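Local coordinates for putative vitamin-B12 independent methionine synthase family protein (Listeria monocytogenes, PDB 1YPX) that probably binds zinc and may transfer a methyl group from a folate to homocysteine, as cobalamin-independent methionine synthases do, at residues V132-I137 against Y183-D188; V233-I238 against G268-Y273; D291-L296 against Q327-P332. All blocks are in the same frame, centred on the assembly; numbering follows the deposited sequence.

Interaction 1: residues V132-I137 against Y183-D188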
loop_
_atom_site.group_PDB
_atom_site.type_symbol
_atom_site.label_atom_id
_atom_site.label_comp_id
_atom_site.label_asym_id
_atom_site.label_seq_id
_atom_site.Cartn_x
_atom_site.Cartn_y
_atom_site.Cartn_z
ATOM N N VAL A 132 2.267 15.589 0.748
ATOM C CA VAL A 132 1.019 14.832 0.709
ATOM C C VAL A 132 1.042 13.634 1.659
ATOM O O VAL A 132 1.989 12.852 1.673
ATOM C CB VAL A 132 0.691 14.328 -0.722
ATOM C CG1 VAL A 132 -0.591 13.512 -0.695
ATOM C CG2 VAL A 132 0.537 15.496 -1.674
ATOM N N ALA A 133 -0.010 13.494 2.453
ATOM C CA ALA A 133 -0.095 12.387 3.394
ATOM C C ALA A 133 -0.551 11.130 2.664
ATOM O O ALA A 133 -1.576 11.145 1.993
ATOM C CB ALA A 133 -1.074 12.720 4.525
ATOM N N LYS A 134 0.210 10.050 2.789
ATOM C CA LYS A 134 -0.147 8.796 2.142
ATOM C C LYS A 134 -0.671 7.815 3.198
ATOM O O LYS A 134 -0.058 7.637 4.251
ATOM C CB LYS A 134 1.078 8.217 1.427
ATOM C CG LYS A 134 0.831 6.907 0.684
ATOM C CD LYS A 134 2.064 6.482 -0.112
ATOM C CE LYS A 134 1.856 5.144 -0.807
ATOM N NZ LYS A 134 3.015 4.771 -1.672
ATOM N N GLN A 135 -1.815 7.200 2.928
ATOM C CA GLN A 135 -2.407 6.241 3.856
ATOM C C GLN A 135 -2.456 4.865 3.181
ATOM O O GLN A 135 -2.838 4.762 2.019
ATOM C CB GLN A 135 -3.825 6.702 4.254
ATOM C CG GLN A 135 -4.672 5.685 5.039
ATOM C CD GLN A 135 -4.091 5.350 6.398
ATOM O OE1 GLN A 135 -4.121 6.157 7.322
ATOM N NE2 GLN A 135 -3.567 4.149 6.525
ATOM N N THR A 136 -2.056 3.819 3.895
ATOM C CA THR A 136 -2.067 2.469 3.338
ATOM C C THR A 136 -3.014 1.566 4.129
ATOM O O THR A 136 -3.015 1.581 5.359
ATOM C CB THR A 136 -0.639 1.797 3.398
ATOM O OG1 THR A 136 -0.293 1.507 4.766
ATOM C CG2 THR A 136 0.430 2.720 2.819
ATOM N N ILE A 137 -3.824 0.791 3.423
ATOM C CA ILE A 137 -4.716 -0.152 4.077
ATOM C C ILE A 137 -4.642 -1.391 3.210
ATOM O O ILE A 137 -4.186 -1.319 2.069
ATOM C CB ILE A 137 -6.207 0.335 4.137
ATOM C CG1 ILE A 137 -6.790 0.429 2.724
ATOM C CG2 ILE A 137 -6.295 1.702 4.821
ATOM C CD1 ILE A 137 -8.227 0.897 2.704
ATOM N N TYR A 183 -4.359 10.514 -1.182
ATOM C CA TYR A 183 -3.412 9.502 -1.634
ATOM C C TYR A 183 -3.556 8.253 -0.740
ATOM O O TYR A 183 -3.002 8.192 0.370
ATOM C CB TYR A 183 -1.989 10.083 -1.572
ATOM C CG TYR A 183 -0.903 9.275 -2.255
ATOM C CD1 TYR A 183 0.411 9.730 -2.286
ATOM C CD2 TYR A 183 -1.164 8.022 -2.785
ATOM C CE1 TYR A 183 1.441 8.948 -2.817
ATOM C CE2 TYR A 183 -0.148 7.231 -3.316
ATOM C CZ TYR A 183 1.154 7.694 -3.324
ATOM O OH TYR A 183 2.172 6.894 -3.795
ATOM N N LEU A 184 -4.324 7.283 -1.243
ATOM C CA LEU A 184 -4.591 6.018 -0.558
ATOM C C LEU A 184 -3.989 4.834 -1.322
ATOM O O LEU A 184 -4.106 4.743 -2.543
ATOM C CB LEU A 184 -6.105 5.785 -0.419
ATOM C CG LEU A 184 -6.509 4.702 0.603
ATOM C CD1 LEU A 184 -6.248 5.241 2.010
ATOM C CD2 LEU A 184 -7.986 4.324 0.454
ATOM N N GLN A 185 -3.371 3.916 -0.591
ATOM C CA GLN A 185 -2.743 2.759 -1.195
ATOM C C GLN A 185 -3.257 1.421 -0.650
ATOM O O GLN A 185 -3.344 1.209 0.569
ATOM C CB GLN A 185 -1.230 2.853 -1.012
ATOM C CG GLN A 185 -0.500 1.565 -1.336
ATOM C CD GLN A 185 0.931 1.808 -1.744
ATOM O OE1 GLN A 185 1.193 2.556 -2.685
ATOM N NE2 GLN A 185 1.867 1.179 -1.041
ATOM N N LEU A 186 -3.591 0.523 -1.571
ATOM C CA LEU A 186 -4.089 -0.807 -1.234
ATOM C C LEU A 186 -2.939 -1.810 -1.288
ATOM O O LEU A 186 -2.346 -2.029 -2.343
ATOM C CB LEU A 186 -5.185 -1.214 -2.224
ATOM C CG LEU A 186 -6.666 -0.882 -1.919
ATOM C CD1 LEU A 186 -6.799 0.344 -1.018
ATOM C CD2 LEU A 186 -7.411 -0.661 -3.228
ATOM N N ASP A 187 -2.616 -2.405 -0.145
ATOM C CA ASP A 187 -1.552 -3.392 -0.093
ATOM C C ASP A 187 -2.171 -4.755 -0.344
ATOM O O ASP A 187 -2.942 -5.266 0.459
ATOM C CB ASP A 187 -0.831 -3.329 1.256
ATOM C CG ASP A 187 0.177 -2.189 1.314
ATOM O OD1 ASP A 187 0.004 -1.194 0.568
ATOM O OD2 ASP A 187 1.146 -2.270 2.105
ATOM N N ASP A 188 -1.855 -5.330 -1.493
ATOM C CA ASP A 188 -2.425 -6.605 -1.826
ATOM C C ASP A 188 -1.369 -7.642 -2.108
ATOM O O ASP A 188 -0.738 -7.620 -3.160
ATOM C CB ASP A 188 -3.339 -6.455 -3.030
ATOM C CG ASP A 188 -4.340 -7.558 -3.108
ATOM O OD1 ASP A 188 -5.399 -7.377 -3.738
ATOM O OD2 ASP A 188 -4.060 -8.616 -2.524
#
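K134 lays its aliphatic chain over one face of the Y183 ring and ends between two polar groups. CD stands 3.5 Å above the ring plane, displaced toward the rim, a CH-pi contact. The chain reaches there extended, CG anti to the backbone N (chi1 -179°), and NZ donates both to Y183 OH at 3.1 Å and to Q185 OE1 at 3.0 Å. The second bond arrives from above the amide plane, with a C=O...N angle of 108°. V132 CG1 meets the same tyrosine near its ring plane, at CB. On the other face of the sheet, L184 CD1 packs on Q135 CG at 3.4 Å, and I137 CG1 runs beside L186 CD1 at 3.7 Å.

Behind these side chains lies a parallel ladder in which Q135 N and I137 N donate to Y183 O and Q185 O, while Q185 N and D187 N donate to Q135 O and I137 O. The short segments diverge by 26°, as suits a twisted parallel barrel.

In the next shell, H11 O also accepts from K134 NZ, D10 OD2 bonds Y183 OH, and T235 OG1 bonds Q185 OE1, so the buried lysine ammonium is held from several directions. K134, Y183 and Q185 thus face the barrel interior, flanked by strand 233-238, whereas Q135, I137 and L184 pack outward against helix 158-178, with F120 of helix 116-127 also on Q135.

Interaction 2: residues V233-I238 against G268-Y273. With PO4 (phosphate ion), chain B.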
loop_
_atom_site.group_PDB
_atom_site.type_symbol
_atom_site.label_atom_id
_atom_site.label_comp_id
_atom_site.label_asym_id
_atom_site.label_seq_id
_atom_site.Cartn_x
_atom_site.Cartn_y
_atom_site.Cartn_z
ATOM N N VAL A 233 -5.989 9.902 -5.282
ATOM C CA VAL A 233 -5.178 8.911 -5.987
ATOM C C VAL A 233 -5.241 7.587 -5.214
ATOM O O VAL A 233 -5.134 7.556 -3.988
ATOM C CB VAL A 233 -3.698 9.400 -6.106
ATOM C CG1 VAL A 233 -2.847 8.370 -6.842
ATOM C CG2 VAL A 233 -3.638 10.737 -6.830
ATOM N N ILE A 234 -5.450 6.492 -5.930
ATOM C CA ILE A 234 -5.489 5.198 -5.278
ATOM C C ILE A 234 -4.510 4.255 -5.939
ATOM O O ILE A 234 -4.770 3.713 -7.008
ATOM C CB ILE A 234 -6.890 4.580 -5.292
ATOM C CG1 ILE A 234 -7.811 5.416 -4.378
ATOM C CG2 ILE A 234 -6.807 3.108 -4.842
ATOM C CD1 ILE A 234 -9.180 4.787 -4.049
ATOM N N THR A 235 -3.364 4.082 -5.300
ATOM C CA THR A 235 -2.332 3.212 -5.820
ATOM C C THR A 235 -2.455 1.840 -5.196
ATOM O O THR A 235 -3.052 1.666 -4.123
ATOM C CB THR A 235 -0.922 3.752 -5.496
ATOM O OG1 THR A 235 -0.791 3.963 -4.073
ATOM C CG2 THR A 235 -0.667 5.040 -6.257
HETATM N N MSE A 236 -1.857 0.865 -5.862
HETATM C CA MSE A 236 -1.900 -0.499 -5.377
HETATM C C MSE A 236 -0.528 -1.115 -5.244
HETATM O O MSE A 236 0.238 -1.132 -6.194
HETATM C CB MSE A 236 -2.724 -1.356 -6.331
HETATM C CG MSE A 236 -2.915 -2.784 -5.866
HETATM SE SE MSE A 236 -4.763 -3.348 -6.052
HETATM C CE MSE A 236 -4.512 -4.877 -7.235
ATOM N N HIS A 237 -0.209 -1.612 -4.060
ATOM C CA HIS A 237 1.067 -2.281 -3.876
ATOM C C HIS A 237 0.841 -3.795 -3.991
ATOM O O HIS A 237 0.212 -4.398 -3.115
ATOM C CB HIS A 237 1.679 -1.933 -2.514
ATOM C CG HIS A 237 2.936 -2.689 -2.203
ATOM N ND1 HIS A 237 3.963 -2.849 -3.114
ATOM C CD2 HIS A 237 3.329 -3.335 -1.080
ATOM C CE1 HIS A 237 4.929 -3.563 -2.566
ATOM N NE2 HIS A 237 4.569 -3.871 -1.332
ATOM N N ILE A 238 1.324 -4.380 -5.097
ATOM C CA ILE A 238 1.236 -5.831 -5.363
ATOM C C ILE A 238 2.501 -6.418 -4.761
ATOM O O ILE A 238 3.541 -6.452 -5.415
ATOM C CB ILE A 238 1.290 -6.190 -6.880
ATOM C CG1 ILE A 238 0.265 -5.378 -7.678
ATOM C CG2 ILE A 238 1.009 -7.683 -7.067
ATOM C CD1 ILE A 238 -1.167 -5.675 -7.310
ATOM N N GLY A 268 -2.047 4.021 -9.918
ATOM C CA GLY A 268 -0.667 3.621 -10.030
ATOM C C GLY A 268 -0.494 2.286 -9.359
ATOM O O GLY A 268 -1.347 1.878 -8.569
ATOM N N PHE A 269 0.613 1.614 -9.662
ATOM C CA PHE A 269 0.934 0.292 -9.101
ATOM C C PHE A 269 2.375 0.227 -8.574
ATOM O O PHE A 269 3.312 0.566 -9.289
ATOM C CB PHE A 269 0.786 -0.788 -10.182
ATOM C CG PHE A 269 -0.605 -1.336 -10.334
ATOM C CD1 PHE A 269 -1.136 -2.201 -9.378
ATOM C CD2 PHE A 269 -1.361 -1.043 -11.464
ATOM C CE1 PHE A 269 -2.406 -2.776 -9.551
ATOM C CE2 PHE A 269 -2.631 -1.609 -11.652
ATOM C CZ PHE A 269 -3.154 -2.481 -10.691
ATOM N N PHE A 270 2.553 -0.211 -7.334
ATOM C CA PHE A 270 3.894 -0.360 -6.776
ATOM C C PHE A 270 4.310 -1.822 -6.929
ATOM O O PHE A 270 3.928 -2.692 -6.128
ATOM C CB PHE A 270 3.941 0.051 -5.307
ATOM C CG PHE A 270 3.954 1.544 -5.102
ATOM C CD1 PHE A 270 2.803 2.304 -5.330
ATOM C CD2 PHE A 270 5.116 2.189 -4.663
ATOM C CE1 PHE A 270 2.807 3.685 -5.118
ATOM C CE2 PHE A 270 5.139 3.565 -4.443
ATOM C CZ PHE A 270 3.982 4.320 -4.667
ATOM N N LEU A 271 5.082 -2.064 -7.991
ATOM C CA LEU A 271 5.598 -3.378 -8.384
ATOM C C LEU A 271 7.042 -3.548 -7.959
ATOM O O LEU A 271 7.873 -2.704 -8.282
ATOM C CB LEU A 271 5.541 -3.508 -9.902
ATOM C CG LEU A 271 4.177 -3.277 -10.531
ATOM C CD1 LEU A 271 4.306 -3.032 -12.041
ATOM C CD2 LEU A 271 3.337 -4.503 -10.245
ATOM N N GLU A 272 7.361 -4.639 -7.266
ATOM C CA GLU A 272 8.749 -4.849 -6.835
ATOM C C GLU A 272 9.550 -5.841 -7.696
ATOM O O GLU A 272 9.033 -6.871 -8.120
ATOM C CB GLU A 272 8.799 -5.273 -5.360
ATOM C CG GLU A 272 8.130 -6.584 -5.011
ATOM C CD GLU A 272 8.565 -7.070 -3.642
ATOM O OE1 GLU A 272 9.781 -7.274 -3.455
ATOM O OE2 GLU A 272 7.708 -7.241 -2.752
ATOM N N TYR A 273 10.818 -5.520 -7.945
ATOM C CA TYR A 273 11.679 -6.365 -8.772
ATOM C C TYR A 273 13.031 -6.668 -8.091
ATOM O O TYR A 273 13.466 -5.941 -7.191
ATOM C CB TYR A 273 11.932 -5.672 -10.120
ATOM C CG TYR A 273 10.685 -5.300 -10.921
ATOM C CD1 TYR A 273 10.035 -6.238 -11.736
ATOM C CD2 TYR A 273 10.180 -3.997 -10.892
ATOM C CE1 TYR A 273 8.913 -5.882 -12.507
ATOM C CE2 TYR A 273 9.067 -3.631 -11.649
ATOM C CZ TYR A 273 8.437 -4.571 -12.456
ATOM O OH TYR A 273 7.340 -4.193 -13.206
HETATM P P PO4 B . 6.549 -6.755 -15.271
HETATM O O1 PO4 B . 7.686 -6.012 -15.696
HETATM O O2 PO4 B . 6.916 -7.995 -14.604
HETATM O O3 PO4 B . 5.677 -5.821 -14.308
HETATM O O4 PO4 B . 5.504 -7.046 -16.321
#
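F269 lies beside M236, a selenomethionine, both side chains pointing the same way on one face of the sheet. The aromatic CE1 nestles against M236 CB at 3.5 Å, and the methyl CE of M236 comes to the ring edge. I238 fills the next hollow: CG1 sits 3.9 Å from F269 CD1 and 4.1 Å from L271 CD2, a bump lodged between ring and leucine. L260 of helix 258-261 packs over M236, I238 and F269, which marks this as the barrel's outer, helix-facing layer.

On the opposite face, F270 turns CE1 toward T235, whose CB meets the ring edge in plane at 3.7 Å. G268 O accepts a hydrogen bond from M236 N at 2.9 Å. H237 crosses F270 at about a right angle; with CG anti to the backbone N (chi1 175°), the imidazole brings ND1 3.6 Å from F270 CB. Beyond the strand, Y273 OH donates to phosphate O3 at 2.6 Å, the ion probably coming from the crystallisation liquor and also held by K285.

F270 N donates to M236 O, and F270 O receives two donors from opposite faces of its plane, H237 ND1 at 3.0 Å and I238 N, the latter bond bent to 138°. As donor to F270 O, ND1 probably helps set the imidazole's rotation, which would leave NE2 available to a metal, consistent with a possible but unconfirmed empty zinc site formed with C239 and C334.

Interaction 3: residues D291-L296 against Q327-P332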
loop_
_atom_site.group_PDB
_atom_site.type_symbol
_atom_site.label_atom_id
_atom_site.label_comp_id
_atom_site.label_asym_id
_atom_site.label_seq_id
_atom_site.Cartn_x
_atom_site.Cartn_y
_atom_site.Cartn_z
ATOM N N ASP A 291 -2.594 7.109 -18.294
ATOM C CA ASP A 291 -2.650 7.674 -16.947
ATOM C C ASP A 291 -2.358 6.621 -15.885
ATOM O O ASP A 291 -2.398 6.921 -14.697
ATOM C CB ASP A 291 -4.024 8.281 -16.668
ATOM C CG ASP A 291 -5.076 7.228 -16.391
ATOM O OD1 ASP A 291 -5.616 6.648 -17.358
ATOM O OD2 ASP A 291 -5.356 6.971 -15.199
ATOM N N LEU A 292 -2.085 5.389 -16.311
ATOM C CA LEU A 292 -1.775 4.325 -15.364
ATOM C C LEU A 292 -0.270 4.257 -15.123
ATOM O O LEU A 292 0.458 3.541 -15.824
ATOM C CB LEU A 292 -2.265 2.972 -15.875
ATOM C CG LEU A 292 -1.797 1.783 -15.022
ATOM C CD1 LEU A 292 -2.360 1.932 -13.620
ATOM C CD2 LEU A 292 -2.232 0.466 -15.643
ATOM N N LYS A 293 0.196 5.003 -14.130
ATOM C CA LYS A 293 1.617 5.033 -13.810
ATOM C C LYS A 293 2.001 3.853 -12.934
ATOM O O LYS A 293 1.297 3.529 -11.983
ATOM C CB LYS A 293 1.971 6.356 -13.127
ATOM C CG LYS A 293 1.047 6.733 -11.982
ATOM C CD LYS A 293 1.099 8.230 -11.675
ATOM C CE LYS A 293 0.434 9.074 -12.766
ATOM N NZ LYS A 293 -1.022 8.802 -12.913
ATOM N N ILE A 294 3.109 3.196 -13.271
ATOM C CA ILE A 294 3.558 2.045 -12.491
ATOM C C ILE A 294 4.920 2.315 -11.840
ATOM O O ILE A 294 5.927 2.557 -12.505
ATOM C CB ILE A 294 3.639 0.735 -13.358
ATOM C CG1 ILE A 294 4.863 0.759 -14.244
ATOM C CG2 ILE A 294 2.396 0.553 -14.215
ATOM C CD1 ILE A 294 5.934 -0.121 -13.706
ATOM N N VAL A 295 4.937 2.299 -10.521
ATOM C CA VAL A 295 6.164 2.529 -9.795
ATOM C C VAL A 295 6.997 1.258 -9.839
ATOM O O VAL A 295 6.477 0.159 -9.626
ATOM C CB VAL A 295 5.837 2.910 -8.348
ATOM C CG1 VAL A 295 7.099 3.309 -7.594
ATOM C CG2 VAL A 295 4.812 4.032 -8.361
ATOM N N LEU A 296 8.285 1.424 -10.135
ATOM C CA LEU A 296 9.250 0.325 -10.235
ATOM C C LEU A 296 10.082 0.254 -8.952
ATOM O O LEU A 296 10.869 1.159 -8.665
ATOM C CB LEU A 296 10.181 0.562 -11.441
ATOM C CG LEU A 296 9.564 0.670 -12.847
ATOM C CD1 LEU A 296 10.544 1.349 -13.798
ATOM C CD2 LEU A 296 9.196 -0.715 -13.355
ATOM N N GLN A 327 5.314 8.046 -17.707
ATOM C CA GLN A 327 4.422 7.457 -16.730
ATOM C C GLN A 327 5.040 6.351 -15.898
ATOM O O GLN A 327 4.378 5.375 -15.576
ATOM C CB GLN A 327 3.148 6.954 -17.418
ATOM C CG GLN A 327 3.390 6.252 -18.748
ATOM C CD GLN A 327 2.106 5.787 -19.401
ATOM O OE1 GLN A 327 1.375 4.971 -18.839
ATOM N NE2 GLN A 327 1.822 6.306 -20.588
ATOM N N LEU A 328 6.308 6.497 -15.542
ATOM C CA LEU A 328 6.956 5.492 -14.713
ATOM C C LEU A 328 7.505 6.178 -13.465
ATOM O O LEU A 328 7.863 7.364 -13.487
ATOM C CB LEU A 328 8.074 4.775 -15.495
ATOM C CG LEU A 328 7.675 3.890 -16.693
ATOM C CD1 LEU A 328 8.910 3.258 -17.332
ATOM C CD2 LEU A 328 6.721 2.797 -16.230
ATOM N N ARG A 329 7.535 5.432 -12.367
ATOM C CA ARG A 329 8.030 5.950 -11.093
ATOM C C ARG A 329 9.015 4.969 -10.483
ATOM O O ARG A 329 9.056 3.813 -10.870
ATOM C CB ARG A 329 6.873 6.197 -10.116
ATOM C CG ARG A 329 6.149 7.544 -10.284
ATOM C CD ARG A 329 5.549 7.702 -11.648
ATOM N NE ARG A 329 4.856 8.979 -11.819
ATOM C CZ ARG A 329 4.754 9.618 -12.982
ATOM N NH1 ARG A 329 5.303 9.118 -14.077
ATOM N NH2 ARG A 329 4.086 10.750 -13.062
ATOM N N LEU A 330 9.799 5.456 -9.533
ATOM C CA LEU A 330 10.812 4.674 -8.862
ATOM C C LEU A 330 10.518 4.610 -7.365
ATOM O O LEU A 330 9.794 5.451 -6.823
ATOM C CB LEU A 330 12.159 5.337 -9.095
ATOM C CG LEU A 330 13.388 4.679 -8.474
ATOM C CD1 LEU A 330 13.570 3.308 -9.073
ATOM C CD2 LEU A 330 14.616 5.555 -8.719
ATOM N N SER A 331 11.088 3.617 -6.696
ATOM C CA SER A 331 10.885 3.463 -5.265
ATOM C C SER A 331 11.638 2.247 -4.859
ATOM O O SER A 331 12.164 1.536 -5.702
ATOM C CB SER A 331 9.430 3.178 -4.954
ATOM O OG SER A 331 9.157 1.814 -5.227
ATOM N N PRO A 332 11.717 1.992 -3.554
ATOM C CA PRO A 332 12.440 0.782 -3.158
ATOM C C PRO A 332 11.447 -0.372 -3.383
ATOM O O PRO A 332 10.257 -0.119 -3.543
ATOM C CB PRO A 332 12.809 1.049 -1.697
ATOM C CG PRO A 332 11.791 2.052 -1.237
ATOM C CD PRO A 332 11.519 2.918 -2.423
#
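K293 holds CG between its backbone N and carbonyl carbon (chi1 49°), and R329 sends CG beside its own backbone N (chi1 -83°); the two long chains then cross obliquely. The lysine lies over one face of the guanidinium, CD 3.8 Å from R329 NE. The like charges stay apart: K293 bends back so that NZ donates to D291 O at 2.9 Å, and K293 NZ lies 5.5 Å from R329 NH2. The guanidinium is held by other carbonyls, NH1 donating to L328 O and S326 O, and NE to P6 O.

Further along the same face, V295 splits its branches: CG2 rests on R329 CB at 3.5 Å, while CG1 touches S331 CB at an equal distance. On the reverse face I294 CG1 meets L328 CD2 at 3.4 Å, the two side chains lying side by side.

The backbone ladder is uneven. L296 N donates to R329 O at 2.6 Å and R329 N to I294 O at 3.3 Å, whereas the bonds I294 N to Q327 O and S331 N to L296 O are weak. The short strands open by 31°, consistent with the twist of a parallel barrel.

V295 and S331 look inward, meeting F270 of strand 268-272, while L296 and L328 pack outward on A319 of helix 310-322. The far edge of strand 328-332 bonds through L330 to Y8 and D10 of the N-terminal segment.

From the N terminus the chain meets the three interactions in series, each closing before the next opens, with none nested or crossed. Interaction 1 closes a 45-residue excursion, largely helical and including helix 158-178. Interaction 2 closes a 29-residue one with helix 258-261, and interaction 3 a 30-residue one with helix 310-322. Strands 183-188 and 233-238 join interactions 1 and 2, with L186 O 2.8 Å from H237 N; strands 268-272 and 293-299 join interactions 2 and 3, F269 O lying 2.7 Å from V295 N. All six strands thus form consecutive staves of one parallel TIM-barrel-like sheet, and interactions 1 and 3 have centres about 15 Å apart.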